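Local coordinates for protein frutapin (Artocarpus altilis, PDB 5KRP) that probably binds carbohydrates as a four-chain jacalin-related lectin from breadfruit, at residues Y34-G39 with L61-V66. Numbering follows the deposited sequence.
Sequences YKEAIG and LPYTNV
The rings of Y34 and Y63 each take an aliphatic carbon of the other segment on one face, T64 CB and K35 CB respectively, at a turn of the jacalin-like fold, a beta-prism of three four-stranded antiparallel sheets. Where strand 26-34 reverses into strand 38-47, the edge strand 64-69 joins strand 26-34 through a hydrogen-bonded antiparallel pair, Y34 N to T64 O and T64 N to Y34 O. Residues paired in this way across antiparallel strands put their side chains on the same face of the sheet, and Y34 with T64 is a worked example: T64 CB lies 4.2 Å from the centroid of the Y34 ring and 16° off its normal, a CH-pi contact displaced toward the rim. A chi1 of 64° sets Y34 CG between the backbone N and the carbonyl carbon; V66 CG1 meets the ring edge at Y34 CE1. The Y63 ring packs against the turn 35-37, which K35 N closes by bonding to A37 O. K35 CB rests over one face, 3.8 Å from the Y63 centroid, while L61 CB lies over the opposite face. G39 N borders the ring edge, where the glycine has no side chain to crowd Y63 CD2. A water in the ring plane, its O 2.6 Å from Y63 OH, donates to E36 OE1.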
ATOM      1  N   TYR A  34       2.710  18.813  28.478  1.00 20.83           N
ATOM      2  CA  TYR A  34       1.510  19.593  28.397  1.00 20.63           C
ATOM      3  C   TYR A  34       1.308  20.487  29.640  1.00 23.32           C
ATOM      4  O   TYR A  34       1.864  20.197  30.720  1.00 20.51           O
ATOM      5  CB  TYR A  34       0.278  18.740  28.287  1.00 21.01           C
ATOM      6  CG  TYR A  34       0.004  17.874  29.494  1.00 21.80           C
ATOM      7  CD1 TYR A  34       0.658  16.638  29.666  1.00 26.26           C
ATOM      8  CD2 TYR A  34      -0.935  18.290  30.488  1.00 25.63           C
ATOM      9  CE1 TYR A  34       0.399  15.835  30.798  1.00 27.49           C
ATOM     10  CE2 TYR A  34      -1.167  17.507  31.628  1.00 27.34           C
ATOM     11  CZ  TYR A  34      -0.530  16.272  31.741  1.00 29.30           C
ATOM     12  OH  TYR A  34      -0.742  15.463  32.832  1.00 35.73           O
ATOM     13  N   LYS A  35       0.499  21.516  29.405  1.00 22.82           N
ATOM     14  CA  LYS A  35      -0.179  22.264  30.503  1.00 24.29           C
ATOM     15  C   LYS A  35      -1.404  22.955  29.883  1.00 25.08           C
ATOM     16  O   LYS A  35      -2.433  22.305  29.670  1.00 26.69           O
ATOM     17  CB  LYS A  35       0.879  23.189  31.233  1.00 29.14           C
ATOM     18  CG  LYS A  35       0.305  23.808  32.518  1.00 30.74           C
ATOM     19  CD  LYS A  35       0.248  22.790  33.639  1.00 35.65           C
ATOM     20  CE  LYS A  35      -0.583  23.282  34.850  1.00 40.20           C
ATOM     21  NZ  LYS A  35      -0.299  22.479  36.087  1.00 44.75           N
ATOM     22  N   GLU A  36      -1.280  24.208  29.443  1.00 24.63           N
ATOM     23  CA  GLU A  36      -2.373  24.857  28.750  1.00 25.66           C
ATOM     24  C   GLU A  36      -2.545  24.334  27.315  1.00 23.45           C
ATOM     25  O   GLU A  36      -3.606  24.462  26.704  1.00 24.21           O
ATOM     26  CB  GLU A  36      -2.130  26.381  28.727  1.00 29.38           C
ATOM     27  CG  GLU A  36      -2.230  26.961  30.142  1.00 32.53           C
ATOM     28  CD  GLU A  36      -0.947  26.931  30.953  1.00 33.18           C
ATOM     29  OE1 GLU A  36       0.192  26.593  30.484  1.00 29.69           O
ATOM     30  OE2 GLU A  36      -1.080  27.359  32.123  1.00 39.00           O
ATOM     31  N   ALA A  37      -1.453  23.830  26.791  1.00 21.37           N
ATOM     32  CA  ALA A  37      -1.445  23.310  25.407  1.00 19.65           C
ATOM     33  C   ALA A  37      -0.499  22.118  25.426  1.00 20.22           C
ATOM     34  O   ALA A  37       0.127  21.828  26.443  1.00 17.56           O
ATOM     35  CB  ALA A  37      -0.970  24.372  24.451  1.00 20.83           C
ATOM     36  N   ILE A  38      -0.279  21.492  24.255  1.00 19.13           N
ATOM     37  CA  ILE A  38       0.788  20.527  24.134  1.00 18.06           C
ATOM     38  C   ILE A  38       2.088  21.204  23.747  1.00 17.00           C
ATOM     39  O   ILE A  38       2.135  22.052  22.807  1.00 18.17           O
ATOM     40  CB  ILE A  38       0.407  19.443  23.035  1.00 17.18           C
ATOM     41  CG1 ILE A  38      -0.940  18.801  23.306  1.00 18.05           C
ATOM     42  CG2 ILE A  38       1.560  18.461  22.858  1.00 18.58           C
ATOM     43  CD1 ILE A  38      -1.075  18.017  24.579  1.00 18.41           C
ATOM     44  N   GLY A  39       3.165  20.827  24.463  1.00 18.75           N
ATOM     45  CA  GLY A  39       4.517  21.282  24.257  1.00 20.36           C
ATOM     46  C   GLY A  39       5.348  20.265  23.456  1.00 19.61           C
ATOM     47  O   GLY A  39       5.371  20.278  22.246  1.00 20.41           O
ATOM     48  N   LEU A  61       9.371  25.131  27.171  1.00 19.01           N
ATOM     49  CA  LEU A  61       8.540  25.498  28.333  1.00 24.17           C
ATOM     50  C   LEU A  61       8.518  24.409  29.388  1.00 24.33           C
ATOM     51  O   LEU A  61       8.466  23.229  29.086  1.00 23.00           O
ATOM     52  CB  LEU A  61       7.106  25.860  27.894  1.00 25.82           C
ATOM     53  CG  LEU A  61       6.942  27.059  26.890  1.00 28.25           C
ATOM     54  CD1 LEU A  61       5.518  27.189  26.454  1.00 29.38           C
ATOM     55  CD2 LEU A  61       7.481  28.391  27.438  1.00 29.87           C
ATOM     56  N   PRO A  62       8.539  24.799  30.681  1.00 25.54           N
ATOM     57  CA  PRO A  62       8.479  23.822  31.748  1.00 24.32           C
ATOM     58  C   PRO A  62       7.037  23.327  31.933  1.00 24.97           C
ATOM     59  O   PRO A  62       6.160  24.007  32.536  1.00 25.50           O
ATOM     60  CB  PRO A  62       9.045  24.579  32.982  1.00 27.06           C
ATOM     61  CG  PRO A  62       8.889  25.981  32.683  1.00 27.36           C
ATOM     62  CD  PRO A  62       8.764  26.172  31.186  1.00 28.40           C
ATOM     63  N   TYR A  63       6.783  22.162  31.351  1.00 21.09           N
ATOM     64  CA  TYR A  63       5.443  21.600  31.321  1.00 23.37           C
ATOM     65  C   TYR A  63       5.485  20.266  32.079  1.00 23.61           C
ATOM     66  O   TYR A  63       6.547  19.795  32.468  1.00 27.38           O
ATOM     67  CB  TYR A  63       5.026  21.408  29.866  1.00 22.94           C
ATOM     68  CG  TYR A  63       4.286  22.560  29.196  1.00 24.38           C
ATOM     69  CD1 TYR A  63       4.120  23.870  29.800  1.00 22.40           C
ATOM     70  CD2 TYR A  63       3.670  22.330  27.956  1.00 23.49           C
ATOM     71  CE1 TYR A  63       3.409  24.849  29.151  1.00 22.68           C
ATOM     72  CE2 TYR A  63       2.928  23.330  27.331  1.00 25.63           C
ATOM     73  CZ  TYR A  63       2.802  24.571  27.918  1.00 26.22           C
ATOM     74  OH  TYR A  63       2.051  25.564  27.237  1.00 30.48           O
ATOM     75  N   THR A  64       4.330  19.647  32.217  1.00 25.20           N
ATOM     76  CA  THR A  64       4.240  18.272  32.802  1.00 25.87           C
ATOM     77  C   THR A  64       4.582  17.204  31.737  1.00 25.04           C
ATOM     78  O   THR A  64       4.014  17.245  30.669  1.00 24.13           O
ATOM     79  CB  THR A  64       2.839  18.012  33.315  1.00 23.68           C
ATOM     80  OG1 THR A  64       2.574  19.007  34.316  1.00 25.11           O
ATOM     81  CG2 THR A  64       2.651  16.544  33.869  1.00 25.40           C
ATOM     82  N   ASN A  65       5.445  16.259  32.041  1.00 22.49           N
ATOM     83  CA  ASN A  65       5.902  15.304  31.008  1.00 23.80           C
ATOM     84  C   ASN A  65       5.159  13.998  31.244  1.00 27.60           C
ATOM     85  O   ASN A  65       4.871  13.631  32.430  1.00 25.66           O
ATOM     86  CB  ASN A  65       7.424  15.140  31.024  1.00 27.43           C
ATOM     87  CG  ASN A  65       8.141  16.242  30.205  1.00 36.33           C
ATOM     88  OD1 ASN A  65       8.314  16.119  28.992  1.00 39.65           O
ATOM     89  ND2 ASN A  65       8.545  17.351  30.881  1.00 43.10           N
ATOM     90  N   VAL A  66       4.768  13.316  30.147  1.00 22.20           N
ATOM     91  CA  VAL A  66       4.093  12.041  30.267  1.00 23.53           C
ATOM     92  C   VAL A  66       4.618  11.025  29.239  1.00 23.77           C
ATOM     93  O   VAL A  66       5.041  11.400  28.152  1.00 23.36           O
ATOM     94  CB  VAL A  66       2.596  12.200  30.151  1.00 23.97           C
ATOM     95  CG1 VAL A  66       2.172  12.631  28.773  1.00 24.71           C
ATOM     96  CG2 VAL A  66       1.847  10.911  30.552  1.00 28.39           C
TER
HETATM   97  O   HOH W   1      -0.513  19.313  34.855  1.00 46.92           O
HETATM   98  O   HOH W   2       1.856  27.836  28.547  1.00 35.61           O